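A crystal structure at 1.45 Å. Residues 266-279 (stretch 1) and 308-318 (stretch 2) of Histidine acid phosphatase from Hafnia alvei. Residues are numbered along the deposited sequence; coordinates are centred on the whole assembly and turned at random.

Stretch 1 266-279: IAKHNGTPLLQTIA
Stretch 2 (308-318) TNIANISGMLG

Both stretches are helical, 266-279 throughout and 308-317 up to an end near Leu-317; Gly-318 leaves the helix with positive phi (66/24). The axes approach to 8.1 Å at a signed crossing angle of -112°. Register is fixed by Ala-267 facing Asn-312 (CA to CA 4.2 Å) and Lys-268 facing Met-316 (CA to CA 6.1 Å). Such closeness depends on small residues: Ala-267 CB lies 3.4 Å from Asn-312 O and 4.4 Å from Gly-315 CA. An ideal CB on Gly-271 would fall 2.9 Å from Met-316 SD, a clash. The first helix kinks at Pro-273, whose nitrogen carries no hydrogen to donate; Leu-274 N also lacks a bond to the preceding turn.

Met-316 (m, t, p; chi3 78°) points toward the first helix and fills a hole formed by Ala-267, Gly-271, Thr-272 and Leu-275. Its SD is 3.6 Å from Gly-271 C, and its CE reaches Leu-275 CD2 and Thr-272 OG1, each at 3.6 Å. The Thr-272 hydroxyl (chi1 -76°, m) turns back along its own helix, OG1 donating to Lys-268 O at 2.6 Å.

Leu-275 (t, p) also sets CD1 4.0 Å from Leu-317 CD1. Ile-313 starts sideways, but its m, m rotamer brings CD1 to 3.7 Å from Leu-275 CB and 4.1 Å from Leu-274 CB, an apolar cluster.

No direct hydrogen bond joins the helices. Water 1 bridges them, donating to Asn-270 O (2.9 Å) and Asn-312 OD1 (2.8 Å) and accepting from Asn-309 ND2 (2.9 Å). Asn-312 (chi1 -66°, chi2 157°) and Asn-309 (chi1 -59°, chi2 127°) thus present an acceptor and a donor to it. Asn-270 (chi1 -69°, chi2 -72°) instead folds back, ND2 donating to Ile-266 O at 3.0 Å.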

# COMPACT_ATOMS: atom_id res chain seq x y z
N ILE A 266 2.76 15.61 -3.62
CA ILE A 266 3.73 14.54 -3.40
C ILE A 266 3.28 13.31 -4.19
O ILE A 266 4.10 12.64 -4.86
CB ILE A 266 3.82 14.19 -1.89
CG1 ILE A 266 4.39 15.37 -1.12
CG2 ILE A 266 4.66 12.94 -1.69
CD1 ILE A 266 4.49 15.16 0.37
N ALA A 267 2.00 12.95 -4.06
CA ALA A 267 1.47 11.74 -4.66
C ALA A 267 1.71 11.75 -6.20
O ALA A 267 2.09 10.72 -6.73
CB ALA A 267 -0.01 11.67 -4.40
N LYS A 268 1.55 12.88 -6.87
CA LYS A 268 1.72 12.86 -8.32
C LYS A 268 3.17 12.75 -8.72
O LYS A 268 3.46 12.22 -9.80
CB LYS A 268 1.05 14.05 -9.00
CG LYS A 268 1.78 15.34 -8.78
CD LYS A 268 0.95 16.52 -9.20
CE LYS A 268 1.77 17.78 -9.23
NZ LYS A 268 1.05 18.95 -9.83
N HIS A 269 4.10 13.23 -7.89
CA HIS A 269 5.52 13.11 -8.22
C HIS A 269 5.98 11.68 -8.03
O HIS A 269 6.88 11.24 -8.75
CB HIS A 269 6.39 14.09 -7.42
CG HIS A 269 6.37 15.48 -7.96
ND1 HIS A 269 5.37 16.39 -7.67
CD2 HIS A 269 7.22 16.12 -8.79
CE1 HIS A 269 5.59 17.51 -8.33
NE2 HIS A 269 6.73 17.39 -8.98
N ASN A 270 5.43 10.97 -7.05
CA ASN A 270 5.87 9.61 -6.75
C ASN A 270 5.04 8.56 -7.48
O ASN A 270 5.51 7.43 -7.66
CB ASN A 270 5.86 9.36 -5.26
CG ASN A 270 6.93 10.15 -4.52
OD1 ASN A 270 8.10 9.84 -4.61
ND2 ASN A 270 6.53 11.20 -3.79
N GLY A 271 3.83 8.95 -7.91
CA GLY A 271 2.85 8.03 -8.43
C GLY A 271 2.55 8.07 -9.90
O GLY A 271 1.79 7.23 -10.39
N THR A 272 3.08 9.04 -10.61
CA THR A 272 2.77 9.22 -12.03
C THR A 272 3.10 7.95 -12.84
O THR A 272 2.24 7.47 -13.59
CB THR A 272 3.33 10.52 -12.61
OG1 THR A 272 2.48 11.59 -12.15
CG2 THR A 272 3.30 10.53 -14.06
N PRO A 273 4.32 7.40 -12.72
CA PRO A 273 4.57 6.20 -13.51
C PRO A 273 3.60 5.08 -13.26
O PRO A 273 3.15 4.42 -14.22
CB PRO A 273 6.02 5.85 -13.13
CG PRO A 273 6.64 7.21 -12.93
CD PRO A 273 5.55 7.97 -12.16
N LEU A 274 3.27 4.83 -12.03
CA LEU A 274 2.36 3.74 -11.74
C LEU A 274 0.98 4.02 -12.27
O LEU A 274 0.31 3.12 -12.82
CB LEU A 274 2.33 3.41 -10.24
CG LEU A 274 3.38 2.45 -9.69
CD1 LEU A 274 3.36 2.46 -8.17
CD2 LEU A 274 3.10 1.05 -10.24
N LEU A 275 0.49 5.23 -12.06
CA LEU A 275 -0.87 5.52 -12.53
C LEU A 275 -0.92 5.42 -14.05
O LEU A 275 -1.91 4.88 -14.60
CB LEU A 275 -1.38 6.87 -12.03
CG LEU A 275 -2.88 7.12 -12.30
CD1 LEU A 275 -3.72 6.13 -11.57
CD2 LEU A 275 -3.24 8.53 -11.89
N GLN A 276 0.09 5.93 -14.75
CA GLN A 276 0.08 5.80 -16.19
C GLN A 276 0.09 4.33 -16.62
O GLN A 276 -0.60 3.93 -17.57
CB GLN A 276 1.31 6.53 -16.79
CG GLN A 276 1.30 6.77 -18.27
CD GLN A 276 0.61 8.06 -18.66
OE1 GLN A 276 -0.11 8.74 -17.85
NE2 GLN A 276 0.84 8.44 -19.87
N THR A 277 0.92 3.53 -15.97
CA THR A 277 1.03 2.10 -16.25
C THR A 277 -0.30 1.37 -16.04
O THR A 277 -0.75 0.59 -16.89
CB THR A 277 2.14 1.49 -15.41
OG1 THR A 277 3.37 2.08 -15.83
CG2 THR A 277 2.29 -0.00 -15.60
N ILE A 278 -0.94 1.67 -14.92
CA ILE A 278 -2.24 1.07 -14.60
C ILE A 278 -3.29 1.46 -15.63
O ILE A 278 -4.01 0.60 -16.20
CB ILE A 278 -2.69 1.49 -13.18
CG1 ILE A 278 -1.80 0.82 -12.15
CG2 ILE A 278 -4.16 1.13 -12.94
CD1 ILE A 278 -1.85 1.40 -10.76
N ALA A 279 -3.38 2.75 -15.93
CA ALA A 279 -4.33 3.23 -16.90
C ALA A 279 -4.11 2.60 -18.28
O ALA A 279 -5.04 2.14 -18.96
CB ALA A 279 -4.26 4.75 -17.01
N THR A 308 3.34 3.08 0.40
CA THR A 308 3.39 4.42 -0.15
C THR A 308 2.86 4.53 -1.57
O THR A 308 2.26 5.52 -1.93
CB THR A 308 4.80 5.00 -0.07
OG1 THR A 308 5.68 4.18 -0.82
CG2 THR A 308 5.32 5.07 1.36
N ASN A 309 3.03 3.47 -2.36
CA ASN A 309 2.56 3.45 -3.74
C ASN A 309 1.02 3.45 -3.77
O ASN A 309 0.37 4.20 -4.54
CB ASN A 309 3.06 2.22 -4.51
CG ASN A 309 4.56 2.10 -4.59
OD1 ASN A 309 5.14 1.08 -4.25
ND2 ASN A 309 5.21 3.15 -5.08
N ILE A 310 0.43 2.62 -2.93
CA ILE A 310 -1.03 2.57 -2.86
C ILE A 310 -1.54 3.94 -2.39
O ILE A 310 -2.53 4.47 -2.90
CB ILE A 310 -1.53 1.42 -1.93
CG1 ILE A 310 -1.25 0.08 -2.62
CG2 ILE A 310 -3.01 1.59 -1.61
CD1 ILE A 310 -1.57 -1.14 -1.77
N ALA A 311 -0.89 4.52 -1.39
CA ALA A 311 -1.33 5.83 -0.87
C ALA A 311 -1.16 6.90 -1.93
O ALA A 311 -2.04 7.77 -2.08
CB ALA A 311 -0.58 6.18 0.40
N ASN A 312 -0.08 6.86 -2.69
CA ASN A 312 0.10 7.84 -3.76
C ASN A 312 -1.04 7.76 -4.79
O ASN A 312 -1.59 8.76 -5.21
CB ASN A 312 1.40 7.62 -4.53
CG ASN A 312 2.68 7.85 -3.72
OD1 ASN A 312 3.73 7.29 -4.11
ND2 ASN A 312 2.67 8.68 -2.70
N ILE A 313 -1.37 6.55 -5.21
CA ILE A 313 -2.42 6.34 -6.22
C ILE A 313 -3.74 6.81 -5.65
O ILE A 313 -4.52 7.46 -6.35
CB ILE A 313 -2.45 4.88 -6.68
CG1 ILE A 313 -1.16 4.55 -7.43
CG2 ILE A 313 -3.73 4.57 -7.46
CD1 ILE A 313 -0.98 5.28 -8.71
N SER A 314 -3.99 6.50 -4.38
CA SER A 314 -5.22 6.98 -3.74
C SER A 314 -5.29 8.50 -3.75
O SER A 314 -6.34 9.05 -4.00
CB SER A 314 -5.35 6.33 -2.39
OG SER A 314 -4.68 7.00 -1.43
N GLY A 315 -4.21 9.20 -3.45
CA GLY A 315 -4.22 10.64 -3.47
C GLY A 315 -4.44 11.22 -4.85
O GLY A 315 -5.18 12.20 -5.01
N MET A 316 -3.81 10.62 -5.87
CA MET A 316 -3.97 11.10 -7.25
C MET A 316 -5.41 10.97 -7.74
O MET A 316 -5.89 11.87 -8.43
CB MET A 316 -3.05 10.36 -8.21
CG MET A 316 -1.60 10.60 -7.96
SD MET A 316 -0.54 9.72 -9.12
CE MET A 316 -0.67 10.73 -10.53
N LEU A 317 -6.07 9.88 -7.37
CA LEU A 317 -7.45 9.59 -7.78
C LEU A 317 -8.49 10.08 -6.75
O LEU A 317 -9.71 9.99 -7.01
CB LEU A 317 -7.64 8.10 -8.04
CG LEU A 317 -6.95 7.58 -9.32
CD1 LEU A 317 -7.04 6.09 -9.42
CD2 LEU A 317 -7.43 8.27 -10.58
N GLY A 318 -8.04 10.69 -5.64
CA GLY A 318 -8.96 11.18 -4.61
C GLY A 318 -9.73 10.09 -3.89
O GLY A 318 -10.85 10.34 -3.42
O HOH W 1 3.97 5.51 -6.22